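Long-range contacts in pectinesterase (Aspergillus niger, PDB 5C1E), which removes methyl esters from the galacturonosyl residues of pectin, releasing methanol, and probably contributes to the maceration of plant tissue: residues G9-G14 and A36-A41; S20-A25 and Y45-T50; N72-T77 and Y104-E109; T93-S98 and A120-A125; L128-C133 and Q149-C154. All coordinates share one frame; numbering follows the deposited sequence. Where two conformers were deposited one is given.

Contact 1 (G9-G14 and A36-A41)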
# COMPACT_ATOMS: atom_id res chain seq x y z
N GLY A 9 -16.52 -6.59 20.69
CA GLY A 9 -15.71 -7.79 20.78
C GLY A 9 -14.21 -7.60 20.63
O GLY A 9 -13.48 -8.57 20.78
N CYS A 10 -13.74 -6.39 20.34
CA CYS A 10 -12.32 -6.21 20.04
C CYS A 10 -11.47 -6.17 21.30
O CYS A 10 -11.92 -5.69 22.33
CB CYS A 10 -12.04 -4.96 19.20
SG CYS A 10 -12.89 -4.93 17.60
N LEU A 11 -10.25 -6.67 21.19
CA LEU A 11 -9.22 -6.50 22.22
C LEU A 11 -8.77 -5.04 22.18
O LEU A 11 -8.80 -4.41 21.12
CB LEU A 11 -8.02 -7.41 21.94
CG LEU A 11 -8.13 -8.92 22.16
CD1 LEU A 11 -9.21 -9.55 21.32
CD2 LEU A 11 -6.79 -9.58 21.85
N THR A 12 -8.34 -4.49 23.32
CA THR A 12 -7.95 -3.08 23.37
C THR A 12 -6.47 -2.91 23.67
O THR A 12 -5.96 -3.51 24.60
CB THR A 12 -8.70 -2.30 24.43
OG1 THR A 12 -8.52 -2.93 25.70
CG2 THR A 12 -10.20 -2.22 24.09
N VAL A 13 -5.83 -2.04 22.90
CA VAL A 13 -4.44 -1.67 23.10
C VAL A 13 -4.38 -0.18 23.39
O VAL A 13 -5.05 0.59 22.72
CB VAL A 13 -3.59 -1.92 21.85
CG1 VAL A 13 -2.18 -1.40 22.04
CG2 VAL A 13 -3.57 -3.42 21.50
N GLY A 14 -3.58 0.21 24.38
CA GLY A 14 -3.32 1.62 24.64
C GLY A 14 -2.92 1.84 26.07
O GLY A 14 -2.92 0.91 26.87
N ALA A 36 -11.47 -12.24 14.76
CA ALA A 36 -11.02 -11.46 15.89
C ALA A 36 -10.74 -10.04 15.45
O ALA A 36 -10.57 -9.76 14.27
CB ALA A 36 -9.76 -12.07 16.47
N CYS A 37 -10.71 -9.14 16.42
CA CYS A 37 -10.36 -7.77 16.14
C CYS A 37 -9.66 -7.13 17.32
O CYS A 37 -9.82 -7.55 18.48
CB CYS A 37 -11.57 -6.95 15.69
SG CYS A 37 -12.94 -6.89 16.84
N ILE A 38 -8.86 -6.13 16.98
CA ILE A 38 -8.06 -5.39 17.93
C ILE A 38 -8.29 -3.91 17.63
O ILE A 38 -8.27 -3.48 16.46
CB ILE A 38 -6.55 -5.73 17.82
CG1 ILE A 38 -6.30 -7.20 18.14
CG2 ILE A 38 -5.73 -4.86 18.77
CD1 ILE A 38 -4.89 -7.69 17.85
N TYR A 39 -8.56 -3.15 18.70
CA TYR A 39 -8.66 -1.70 18.65
C TYR A 39 -7.42 -1.11 19.30
O TYR A 39 -7.10 -1.43 20.45
CB TYR A 39 -9.91 -1.22 19.39
CG TYR A 39 -9.97 0.28 19.67
CD1 TYR A 39 -10.30 1.19 18.67
CD2 TYR A 39 -9.73 0.78 20.94
CE1 TYR A 39 -10.35 2.56 18.93
CE2 TYR A 39 -9.80 2.15 21.21
CZ TYR A 39 -10.12 3.03 20.20
OH TYR A 39 -10.17 4.40 20.46
N VAL A 40 -6.75 -0.22 18.56
CA VAL A 40 -5.56 0.45 19.05
C VAL A 40 -5.86 1.91 19.30
O VAL A 40 -6.31 2.64 18.39
CB VAL A 40 -4.38 0.31 18.06
CG1 VAL A 40 -3.07 0.81 18.66
CG2 VAL A 40 -4.23 -1.14 17.63
N ALA A 41 -5.66 2.33 20.55
CA ALA A 41 -5.82 3.71 20.92
C ALA A 41 -4.60 4.50 20.51
O ALA A 41 -3.54 3.95 20.19
CB ALA A 41 -6.07 3.83 22.41
O HOH W 1 -11.85 -10.19 18.87
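Val13, Cys37 and Tyr39 have the most surface buried where the first two strands of the parallel sheet run side by side, and each illustrates a different way of holding an edge strand. Val13 works by shape. Its CG1 stands anti to the backbone N, level with CG1 of Val40, the two side chains pointing the same way; its CG2 meets the CG2 of Ile38 at 3.8 Å. Cys37 works by covalency. Its SG sits between the backbone N and the carbonyl carbon (chi1 58°), which brings it to the SG of Cys10 at 2.1 Å, a disulfide with a chi3 of -98°. Beside this link a water accepts from Cys37 N and donates to Gly9 O, bridging the two backbones just before the direct ladder begins. Tyr39 contributes chiefly its main chain: its N donates to Leu11 O at 2.7 Å, almost straight at 175°, and its O accepts from Val13 N at 2.8 Å. The bonds Leu11 N to Cys37 O and Ala41 N to Val13 O complete the parallel pattern. Together the strands form a beta-alpha-beta unit with helix 22-29, whose Ala25, Leu26 and Leu29 pack against the face bearing Leu11, Val13 and Ile38. Strand 57-61 pairs with the far edge of 36-40, and Tyr45 of strand 43-46 reaches both Val13 and Val40.

Contact 2 (S20-A25 and Y45-T50)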
# COMPACT_ATOMS: atom_id res chain seq x y z
N SER A 20 -0.63 -3.03 26.56
CA SER A 20 0.16 -1.81 26.38
C SER A 20 0.81 -1.74 24.99
O SER A 20 1.08 -0.64 24.50
CB SER A 20 1.26 -1.73 27.44
OG SER A 20 2.07 -2.88 27.41
N THR A 21 1.04 -2.90 24.38
CA THR A 21 1.59 -2.99 23.04
C THR A 21 0.65 -3.73 22.06
O THR A 21 -0.17 -4.57 22.46
CB THR A 21 2.98 -3.69 23.03
OG1 THR A 21 2.83 -5.11 23.18
CG2 THR A 21 3.90 -3.14 24.12
N ILE A 22 0.79 -3.43 20.78
CA ILE A 22 0.04 -4.13 19.75
C ILE A 22 0.49 -5.59 19.71
O ILE A 22 -0.33 -6.48 19.61
CB ILE A 22 0.18 -3.46 18.36
CG1 ILE A 22 -0.32 -2.01 18.42
CG2 ILE A 22 -0.63 -4.22 17.32
CD1 ILE A 22 0.03 -1.19 17.21
N GLY A 23 1.79 -5.82 19.82
CA GLY A 23 2.35 -7.16 19.87
C GLY A 23 1.74 -8.04 20.95
O GLY A 23 1.50 -9.22 20.74
N ASP A 24 1.50 -7.47 22.13
CA ASP A 24 0.88 -8.23 23.21
C ASP A 24 -0.54 -8.64 22.85
O ASP A 24 -0.95 -9.75 23.17
CB ASP A 24 0.88 -7.43 24.51
CG ASP A 24 2.27 -7.30 25.11
OD1 ASP A 24 3.19 -8.00 24.69
OD2 ASP A 24 2.42 -6.48 26.02
N ALA A 25 -1.30 -7.76 22.17
CA ALA A 25 -2.67 -8.11 21.76
C ALA A 25 -2.68 -9.19 20.67
O ALA A 25 -3.49 -10.12 20.72
CB ALA A 25 -3.43 -6.88 21.27
N TYR A 45 3.69 3.48 18.51
CA TYR A 45 4.06 2.14 18.94
C TYR A 45 5.35 1.74 18.21
O TYR A 45 5.36 1.50 17.00
CB TYR A 45 2.90 1.19 18.66
CG TYR A 45 1.65 1.56 19.43
CD1 TYR A 45 0.78 2.54 18.96
CD2 TYR A 45 1.35 0.95 20.66
CE1 TYR A 45 -0.36 2.88 19.68
CE2 TYR A 45 0.23 1.28 21.39
CZ TYR A 45 -0.62 2.25 20.91
OH TYR A 45 -1.72 2.57 21.65
N GLU A 46 6.45 1.72 18.96
CA GLU A 46 7.75 1.39 18.46
C GLU A 46 7.86 -0.14 18.48
O GLU A 46 8.36 -0.73 19.43
CB GLU A 46 8.82 2.04 19.33
CG GLU A 46 8.77 3.57 19.26
CD GLU A 46 9.95 4.28 19.92
OE1 GLU A 46 10.67 3.67 20.75
OE2 GLU A 46 10.15 5.47 19.62
N GLU A 47 7.35 -0.75 17.42
CA GLU A 47 7.22 -2.20 17.34
C GLU A 47 7.48 -2.68 15.92
O GLU A 47 7.27 -1.93 14.96
CB GLU A 47 5.81 -2.62 17.77
CG GLU A 47 5.47 -2.27 19.20
CD GLU A 47 4.12 -2.79 19.62
OE1 GLU A 47 3.86 -4.01 19.45
OE2 GLU A 47 3.30 -1.99 20.09
N GLN A 48 7.95 -3.92 15.79
CA GLN A 48 8.05 -4.62 14.51
C GLN A 48 7.17 -5.86 14.60
O GLN A 48 7.35 -6.69 15.49
CB GLN A 48 9.50 -5.00 14.21
CG GLN A 48 9.70 -5.52 12.80
CD GLN A 48 11.15 -5.78 12.45
OE1 GLN A 48 11.99 -6.02 13.33
NE2 GLN A 48 11.45 -5.72 11.16
N LEU A 49 6.19 -5.97 13.71
CA LEU A 49 5.11 -6.95 13.87
C LEU A 49 5.01 -7.91 12.70
O LEU A 49 5.21 -7.53 11.55
CB LEU A 49 3.78 -6.22 14.02
CG LEU A 49 3.73 -5.20 15.16
CD1 LEU A 49 2.43 -4.42 15.08
CD2 LEU A 49 3.87 -5.92 16.49
N THR A 50 4.69 -9.17 13.00
CA THR A 50 4.30 -10.13 11.97
C THR A 50 2.87 -10.53 12.27
O THR A 50 2.58 -10.97 13.39
CB THR A 50 5.22 -11.36 11.94
OG1 THR A 50 6.55 -10.92 11.61
CG2 THR A 50 4.75 -12.37 10.89
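Glu47 spends both carboxylate oxygens on the first backbone N-H groups of a helix, a two-pronged grip at the capped end of the parallel beta-helix. Its OE2 accepts from Ile22 N at 3.0 Å and its OE1 from Gly23 N at 2.8 Å, each through the syn lone pair, the side facing the other oxygen. The chain runs extended as far as CD (chi2 -175°), which carries the carboxylate across to the helix from the bend between strands 43-46 and 49-51. Negative charge at the start of helix 22-29 should be favoured by the helix dipole and by these N-H groups, and probably steadies the ionised form of Glu47. Thr21, the N-cap residue, adds a separate capping bond: its OG1 accepts from Asp24 N at 2.9 Å, while its CB lies close to Glu47 OE2. Beside the polar grip the contact turns apolar. Ile22 crosses Tyr45 at about a right angle, laying CG1 and CD1 over one face of the ring, with CD1 3.9 Å from Tyr45 CG; Ser20 O meets the same ring at its edge. The phenol oxygen of Tyr45 is bonded to Ala41 O, which helps fix the ring's position. The other branch of Ile22 turns to the second strand, where its CG2 lies 3.8 Å from CD1 of Leu49, whose CD2 rests 3.9 Å from Gly23 CA.

Contact 3 (N72-T77 and Y104-E109)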
# COMPACT_ATOMS: atom_id res chain seq x y z
N ASN A 72 -5.56 10.13 11.59
CA ASN A 72 -5.05 8.97 12.31
C ASN A 72 -4.17 9.46 13.48
O ASN A 72 -3.42 10.45 13.35
CB ASN A 72 -4.23 8.06 11.41
CG ASN A 72 -5.05 7.35 10.35
OD1 ASN A 72 -6.26 7.41 10.34
ND2 ASN A 72 -4.36 6.65 9.46
N VAL A 73 -4.29 8.78 14.61
CA VAL A 73 -3.49 9.09 15.80
C VAL A 73 -2.71 7.86 16.28
O VAL A 73 -2.09 7.90 17.35
CB VAL A 73 -4.36 9.65 16.95
CG1 VAL A 73 -4.75 11.09 16.66
CG2 VAL A 73 -5.60 8.78 17.20
N VAL A 74 -2.73 6.79 15.49
CA VAL A 74 -1.98 5.57 15.79
C VAL A 74 -0.88 5.41 14.76
O VAL A 74 -1.15 5.35 13.56
CB VAL A 74 -2.87 4.32 15.80
CG1 VAL A 74 -2.03 3.08 16.08
CG2 VAL A 74 -3.95 4.46 16.84
N THR A 75 0.36 5.39 15.23
CA THR A 75 1.50 5.18 14.35
C THR A 75 2.27 3.97 14.85
O THR A 75 2.59 3.88 16.05
CB THR A 75 2.40 6.43 14.30
OG1 THR A 75 1.67 7.49 13.69
CG2 THR A 75 3.64 6.17 13.47
N ILE A 76 2.54 3.02 13.95
CA ILE A 76 3.45 1.92 14.19
C ILE A 76 4.76 2.23 13.48
O ILE A 76 4.78 2.43 12.25
CB ILE A 76 2.90 0.57 13.67
CG1 ILE A 76 1.47 0.38 14.18
CG2 ILE A 76 3.80 -0.59 14.12
CD1 ILE A 76 0.80 -0.87 13.70
N THR A 77 5.85 2.26 14.22
CA THR A 77 7.12 2.65 13.64
C THR A 77 8.26 1.75 14.08
O THR A 77 8.32 1.30 15.22
CB THR A 77 7.47 4.13 13.97
OG1 THR A 77 8.64 4.51 13.24
CG2 THR A 77 7.68 4.33 15.44
N TYR A 104 -7.70 -0.58 9.51
CA TYR A 104 -8.41 0.69 9.40
C TYR A 104 -7.73 1.76 10.20
O TYR A 104 -7.52 1.60 11.41
CB TYR A 104 -9.85 0.58 9.94
CG TYR A 104 -10.78 -0.30 9.16
CD1 TYR A 104 -10.77 -1.68 9.34
CD2 TYR A 104 -11.69 0.23 8.23
CE1 TYR A 104 -11.61 -2.49 8.63
CE2 TYR A 104 -12.57 -0.59 7.54
CZ TYR A 104 -12.52 -1.95 7.76
OH TYR A 104 -13.32 -2.82 7.09
N ASN A 105 -7.41 2.86 9.53
CA ASN A 105 -6.96 4.09 10.21
C ASN A 105 -5.72 3.93 11.10
O ASN A 105 -5.70 4.36 12.25
CB ASN A 105 -8.13 4.67 11.00
CG ASN A 105 -9.36 4.82 10.16
OD1 ASN A 105 -10.37 4.16 10.38
ND2 ASN A 105 -9.28 5.69 9.16
N ILE A 106 -4.69 3.29 10.52
CA ILE A 106 -3.40 3.10 11.19
C ILE A 106 -2.30 3.62 10.27
O ILE A 106 -2.37 3.42 9.05
CB ILE A 106 -3.20 1.63 11.57
CG1 ILE A 106 -4.19 1.30 12.70
CG2 ILE A 106 -1.75 1.36 11.95
CD1 ILE A 106 -3.89 0.13 13.56
N ASN A 107 -1.33 4.33 10.84
CA ASN A 107 -0.13 4.73 10.12
C ASN A 107 0.98 3.71 10.38
O ASN A 107 1.19 3.32 11.52
CB ASN A 107 0.39 6.09 10.57
CG ASN A 107 -0.63 7.19 10.43
OD1 ASN A 107 -1.61 7.08 9.69
ND2 ASN A 107 -0.42 8.25 11.16
N VAL A 108 1.68 3.31 9.32
CA VAL A 108 2.83 2.43 9.41
C VAL A 108 4.02 3.09 8.74
O VAL A 108 3.92 3.56 7.60
CB VAL A 108 2.56 1.04 8.76
CG1 VAL A 108 3.78 0.12 8.90
CG2 VAL A 108 1.35 0.38 9.39
N GLU A 109 5.15 3.10 9.43
CA GLU A 109 6.34 3.72 8.89
C GLU A 109 7.60 2.92 9.15
O GLU A 109 7.69 2.19 10.12
CB GLU A 109 6.51 5.15 9.42
CG GLU A 109 6.63 5.25 10.91
CD GLU A 109 7.02 6.65 11.37
OE1 GLU A 109 7.93 6.78 12.24
OE2 GLU A 109 6.41 7.61 10.86
O HOH W 2 -1.91 10.91 11.24
O HOH W 3 -5.27 6.17 14.18
O HOH W 4 2.65 9.31 12.03
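Strands 74-78 and 107-110 pair in parallel in one sheet of the beta-helix, and Asn72 and Asn107 extend the pairing by a side-chain bond beyond the strand's beginning. The backbone ladder is regular: Asn107 N donates to Val74 O, Ile76 N to Asn107 O at 2.8 Å, and Glu109 N to Ile76 O. Before it, Asn72 ND2 gives a hydrogen to Asn107 OD1 at 2.8 Å. The acceptor lies almost in the amide plane of Asn72, whereas the donor is tilted 31° from the carbonyl plane of Asn107, the two amides being 38° apart. Asn72 ND2 also donates to Gly132 O, in the coil after that of Asn105. The other end of the Asn107 amide is tied by water: ND2 donates to a water that in turn donates to Asn72 O. At the far end of the ladder Thr77 and Glu109 lie side by side, and OG1 of Thr77, anti to its backbone N (chi1 -173°), donates to Glu109 OE1 at 2.6 Å, the carboxylate accepting on its anti lone pair. Toward the interior Ile76 CD1 packs on Ile106 CG2 at 3.8 Å. The chemistry thus divides by face: aliphatic branches fill the inside, while on the face of Thr75, Asn107 and Glu109 polar groups bind one another and water, an arrangement in which the short bond from Thr77 would be expected to ease the negative charge of Glu109.

Contact 4 (T93-S98 and A120-A125)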
# COMPACT_ATOMS: atom_id res chain seq x y z
N THR A 93 8.24 -2.99 8.95
CA THR A 93 7.68 -2.65 10.26
C THR A 93 6.49 -3.55 10.56
O THR A 93 6.32 -4.01 11.71
CB THR A 93 7.29 -1.17 10.30
OG1 THR A 93 8.47 -0.40 10.11
CG2 THR A 93 6.68 -0.83 11.63
N VAL A 94 5.69 -3.82 9.54
CA VAL A 94 4.56 -4.76 9.65
C VAL A 94 4.58 -5.76 8.48
O VAL A 94 4.67 -5.36 7.30
CB VAL A 94 3.19 -4.06 9.65
CG1 VAL A 94 2.07 -5.09 9.69
CG2 VAL A 94 3.05 -3.12 10.84
N ASN A 95 4.51 -7.05 8.81
CA ASN A 95 4.57 -8.12 7.84
C ASN A 95 3.25 -8.88 7.90
O ASN A 95 3.00 -9.59 8.86
CB ASN A 95 5.76 -9.05 8.15
CG ASN A 95 5.90 -10.21 7.18
OD1 ASN A 95 5.19 -10.30 6.18
ND2 ASN A 95 6.86 -11.10 7.47
N VAL A 96 2.41 -8.72 6.89
CA VAL A 96 1.09 -9.36 6.89
C VAL A 96 1.12 -10.64 6.08
O VAL A 96 1.19 -10.61 4.84
CB VAL A 96 0.01 -8.43 6.34
CG1 VAL A 96 -1.35 -9.10 6.46
CG2 VAL A 96 -0.01 -7.11 7.10
N VAL A 97 1.03 -11.77 6.77
CA VAL A 97 0.95 -13.07 6.12
C VAL A 97 -0.35 -13.81 6.47
O VAL A 97 -0.45 -15.04 6.37
CB VAL A 97 2.18 -13.94 6.41
CG1 VAL A 97 3.42 -13.28 5.82
CG2 VAL A 97 2.34 -14.20 7.90
N SER A 98 -1.38 -13.05 6.83
CA SER A 98 -2.64 -13.64 7.27
C SER A 98 -3.74 -13.31 6.26
O SER A 98 -4.13 -12.13 6.11
CB SER A 98 -2.98 -13.10 8.67
OG SER A 98 -4.24 -13.54 9.14
N ALA A 120 8.00 -0.44 4.89
CA ALA A 120 7.04 -0.06 5.93
C ALA A 120 6.08 -1.21 6.18
O ALA A 120 6.01 -1.71 7.29
CB ALA A 120 6.30 1.20 5.55
N LEU A 121 5.36 -1.65 5.16
CA LEU A 121 4.46 -2.78 5.29
C LEU A 121 4.60 -3.73 4.12
O LEU A 121 4.74 -3.30 2.96
CB LEU A 121 2.99 -2.35 5.45
CG LEU A 121 1.98 -3.49 5.64
CD1 LEU A 121 0.87 -3.11 6.60
CD2 LEU A 121 1.39 -3.95 4.31
N VAL A 122 4.63 -5.03 4.42
CA VAL A 122 4.56 -6.03 3.36
C VAL A 122 3.21 -6.74 3.47
O VAL A 122 2.79 -7.19 4.55
CB VAL A 122 5.76 -7.03 3.33
CG1 VAL A 122 6.08 -7.59 4.69
CG2 VAL A 122 5.50 -8.16 2.34
N GLY A 123 2.54 -6.79 2.33
CA GLY A 123 1.33 -7.57 2.19
C GLY A 123 1.63 -8.84 1.45
O GLY A 123 1.98 -8.81 0.27
N ASN A 124 1.51 -9.97 2.14
CA ASN A 124 1.86 -11.27 1.55
C ASN A 124 0.82 -12.33 1.90
O ASN A 124 1.12 -13.32 2.57
CB ASN A 124 3.27 -11.67 1.99
CG ASN A 124 3.77 -12.92 1.31
OD1 ASN A 124 3.33 -13.27 0.22
ND2 ASN A 124 4.69 -13.62 1.96
N ALA A 125 -0.39 -12.09 1.42
CA ALA A 125 -1.55 -12.94 1.67
C ALA A 125 -2.72 -12.43 0.81
O ALA A 125 -2.65 -11.38 0.18
CB ALA A 125 -1.93 -12.91 3.14
O HOH W 5 5.98 -11.79 3.99
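Leu121 reaches across to Val94 and Val96 from the next strand of the parallel sheet, and it can be followed outward atom by atom. Its CB stands 3.9 Å from Val94 O, the oxygen that accepts from the neighbouring Val122 N. CG, placed anti to the backbone N (chi1 -178°), comes to 3.7 Å from the same oxygen. From there CD1 turns to the valines: it touches CB and CG1 of Val94, both at 3.9 Å, and passes CG2 of Val96 a little further off. The leucine therefore crosses both valines obliquely, and one methyl bridges two residues of the facing strand. CD1 also packs on the ring of Phe130, a residue of another sheet across the interior. On the opposite face Asn95 and Val122 run side by side, pointing the same way, with Val122 CG1 only 3.2 Å from Asn95 OD1. That oxygen receives a hydrogen from a water, which itself accepts from Asn124 ND2, so a single water joins two asparagine amides across the strands. Four backbone bonds underlie these contacts: Val94 N to Ala120 O, Val122 N to Val94 O, Val96 N to Val122 O and Asn124 N to Val96 O, the third at 2.8 Å. As is characteristic of a parallel beta-helix, the pair joins two successive rungs of a longer stack. Strand 49-51 bonds to the outer edge of 94-96 through Leu49, strand 142-146 follows 121-124 with Leu142 against Leu121, and Val108 of strand 107-110 closes over Val94 from inside.

Contact 5 (L128-C133 and Q149-C154). With SO4 (sulfate ion), chain C.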
# COMPACT_ATOMS: atom_id res chain seq x y z
N LEU A 128 -6.52 -8.94 1.38
CA LEU A 128 -6.04 -7.91 2.30
C LEU A 128 -6.70 -6.58 2.01
O LEU A 128 -6.70 -6.11 0.86
CB LEU A 128 -4.52 -7.75 2.20
CG LEU A 128 -3.74 -9.04 2.46
CD1 LEU A 128 -2.25 -8.73 2.48
CD2 LEU A 128 -4.19 -9.73 3.75
N GLY A 129 -7.29 -5.99 3.04
CA GLY A 129 -8.01 -4.71 2.89
C GLY A 129 -7.44 -3.66 3.81
O GLY A 129 -7.32 -3.89 5.02
N PHE A 130 -7.10 -2.50 3.24
CA PHE A 130 -6.54 -1.39 3.98
C PHE A 130 -7.35 -0.13 3.71
O PHE A 130 -7.53 0.26 2.56
CB PHE A 130 -5.06 -1.17 3.59
CG PHE A 130 -4.19 -2.36 3.87
CD1 PHE A 130 -4.02 -3.35 2.92
CD2 PHE A 130 -3.54 -2.49 5.10
CE1 PHE A 130 -3.21 -4.45 3.18
CE2 PHE A 130 -2.74 -3.59 5.37
CZ PHE A 130 -2.58 -4.57 4.41
N TYR A 131 -7.82 0.51 4.78
CA TYR A 131 -8.78 1.59 4.68
C TYR A 131 -8.32 2.76 5.53
O TYR A 131 -8.19 2.64 6.74
CB TYR A 131 -10.13 1.09 5.20
CG TYR A 131 -10.63 -0.15 4.50
CD1 TYR A 131 -11.37 -0.05 3.34
CD2 TYR A 131 -10.34 -1.41 4.98
CE1 TYR A 131 -11.83 -1.19 2.68
CE2 TYR A 131 -10.78 -2.55 4.33
CZ TYR A 131 -11.52 -2.43 3.18
OH TYR A 131 -11.98 -3.55 2.54
N GLY A 132 -8.09 3.90 4.91
CA GLY A 132 -7.71 5.08 5.68
C GLY A 132 -6.39 4.96 6.39
O GLY A 132 -6.19 5.60 7.43
N CYS A 133 -5.46 4.17 5.84
CA CYS A 133 -4.15 3.96 6.47
C CYS A 133 -3.08 4.84 5.80
O CYS A 133 -3.24 5.31 4.67
CB CYS A 133 -3.73 2.49 6.35
SG CYS A 133 -4.76 1.35 7.29
N GLN A 149 -5.18 -7.69 -3.01
CA GLN A 149 -5.11 -6.63 -2.02
C GLN A 149 -5.88 -5.42 -2.50
O GLN A 149 -5.89 -5.12 -3.71
CB GLN A 149 -3.66 -6.25 -1.73
CG GLN A 149 -2.80 -7.42 -1.33
CD GLN A 149 -1.37 -7.04 -0.96
OE1 GLN A 149 -1.09 -5.91 -0.54
NE2 GLN A 149 -0.48 -8.00 -1.08
N TYR A 150 -6.48 -4.72 -1.54
CA TYR A 150 -7.31 -3.57 -1.80
C TYR A 150 -6.96 -2.45 -0.83
O TYR A 150 -6.94 -2.67 0.39
CB TYR A 150 -8.78 -3.98 -1.69
CG TYR A 150 -9.78 -2.87 -1.85
CD1 TYR A 150 -10.17 -2.42 -3.10
CD2 TYR A 150 -10.36 -2.26 -0.73
CE1 TYR A 150 -11.10 -1.40 -3.23
CE2 TYR A 150 -11.29 -1.25 -0.86
CZ TYR A 150 -11.65 -0.82 -2.10
OH TYR A 150 -12.57 0.18 -2.21
N TYR A 151 -6.64 -1.27 -1.37
CA TYR A 151 -6.27 -0.09 -0.58
C TYR A 151 -7.23 1.02 -0.94
O TYR A 151 -7.32 1.40 -2.09
CB TYR A 151 -4.82 0.37 -0.86
CG TYR A 151 -3.77 -0.63 -0.43
CD1 TYR A 151 -3.55 -1.80 -1.16
CD2 TYR A 151 -2.99 -0.42 0.70
CE1 TYR A 151 -2.61 -2.73 -0.75
CE2 TYR A 151 -2.04 -1.34 1.12
CZ TYR A 151 -1.86 -2.50 0.40
OH TYR A 151 -0.92 -3.42 0.79
N SER A 152 -7.96 1.54 0.06
CA SER A 152 -8.90 2.62 -0.15
C SER A 152 -8.65 3.80 0.76
O SER A 152 -8.54 3.64 1.97
CB SER A 152 -10.35 2.15 0.08
OG SER A 152 -11.23 3.21 -0.27
N ASN A 153 -8.60 5.00 0.19
CA ASN A 153 -8.44 6.22 1.00
C ASN A 153 -7.21 6.18 1.89
O ASN A 153 -7.21 6.68 3.02
CB ASN A 153 -9.71 6.52 1.79
CG ASN A 153 -10.83 6.99 0.90
OD1 ASN A 153 -10.98 8.19 0.69
ND2 ASN A 153 -11.57 6.05 0.31
N CYS A 154 -6.15 5.61 1.33
CA CYS A 154 -4.88 5.52 2.01
C CYS A 154 -3.92 6.57 1.46
O CYS A 154 -4.15 7.18 0.41
CB CYS A 154 -4.26 4.13 1.84
SG CYS A 154 -5.17 2.78 2.66
S SO4 C . -13.39 1.53 -5.45
O1 SO4 C . -14.36 2.65 -5.23
O2 SO4 C . -12.01 2.05 -5.23
O3 SO4 C . -13.65 0.38 -4.55
O4 SO4 C . -13.55 1.05 -6.84
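Leu128 to Tyr131 and Gln149 to Ser152 run parallel, their axes 7° apart, joined by backbone bonds from Tyr150 N to Leu128 O, Phe130 N to Tyr150 O, Ser152 N to Phe130 O and Gly132 N to Ser152 O. Phe130 and Tyr151 lie side by side with ring planes 12° apart, but offset so that overlap is small: Phe130 CD1 sits over one face of Tyr151, near the rim and 3.3 Å from CE2. Both rings leave the backbone alike, CG anti to the carbonyl carbon, keeping them in step. The Tyr151 hydroxyl donates to Gln149 OE1 at 2.8 Å, and Leu128 CD1 packs on the same amide at its CD atom. Phe130 and Tyr151 belong to an inward aromatic row as inside other parallel beta-helices, with Phe171 stacking on Tyr151 in the next coil. On the outward face the Tyr131 and Tyr150 side chains cross at about a right angle, their rings oblique, with Tyr131 CE1 near the Tyr150 ring plane at its edge, 3.6 Å from CE2. The hydroxyl of Tyr131 is bonded to Asp296 N, whereas that of Tyr150 donates to O3 of a sulfate at 2.6 Å; Lys283 and Trp170 also hold this ion, probably from the crystallisation liquor. Where the strands turn, Gly132 takes a positive phi of 64°, and beyond it Cys133 N donates to Cys154 SG at 3.5 Å.

The five contacts sample successive coils of one right-handed parallel beta-helix of three sheets. Contacts 1 and 5 belong to the ten-strand sheet, their centres about 19 Å apart; contact 3 lies in the second sheet, contact 4 in the third, and contact 2 joins helix 22-29, at the beta-helix's N-terminal end, to the start of both. Contacts 1 and 2 interleave because that helix lies between strands 11-13 and 36-40, contacts 3 and 4 because each coil visits the sheets in turn; contact 5 comes last. Tyr45 and Leu49 continue by backbone bonding into contacts 3 and 4. Neighbouring turns are coupled strand to strand and through the interior, giving the enzyme one continuous elongated core.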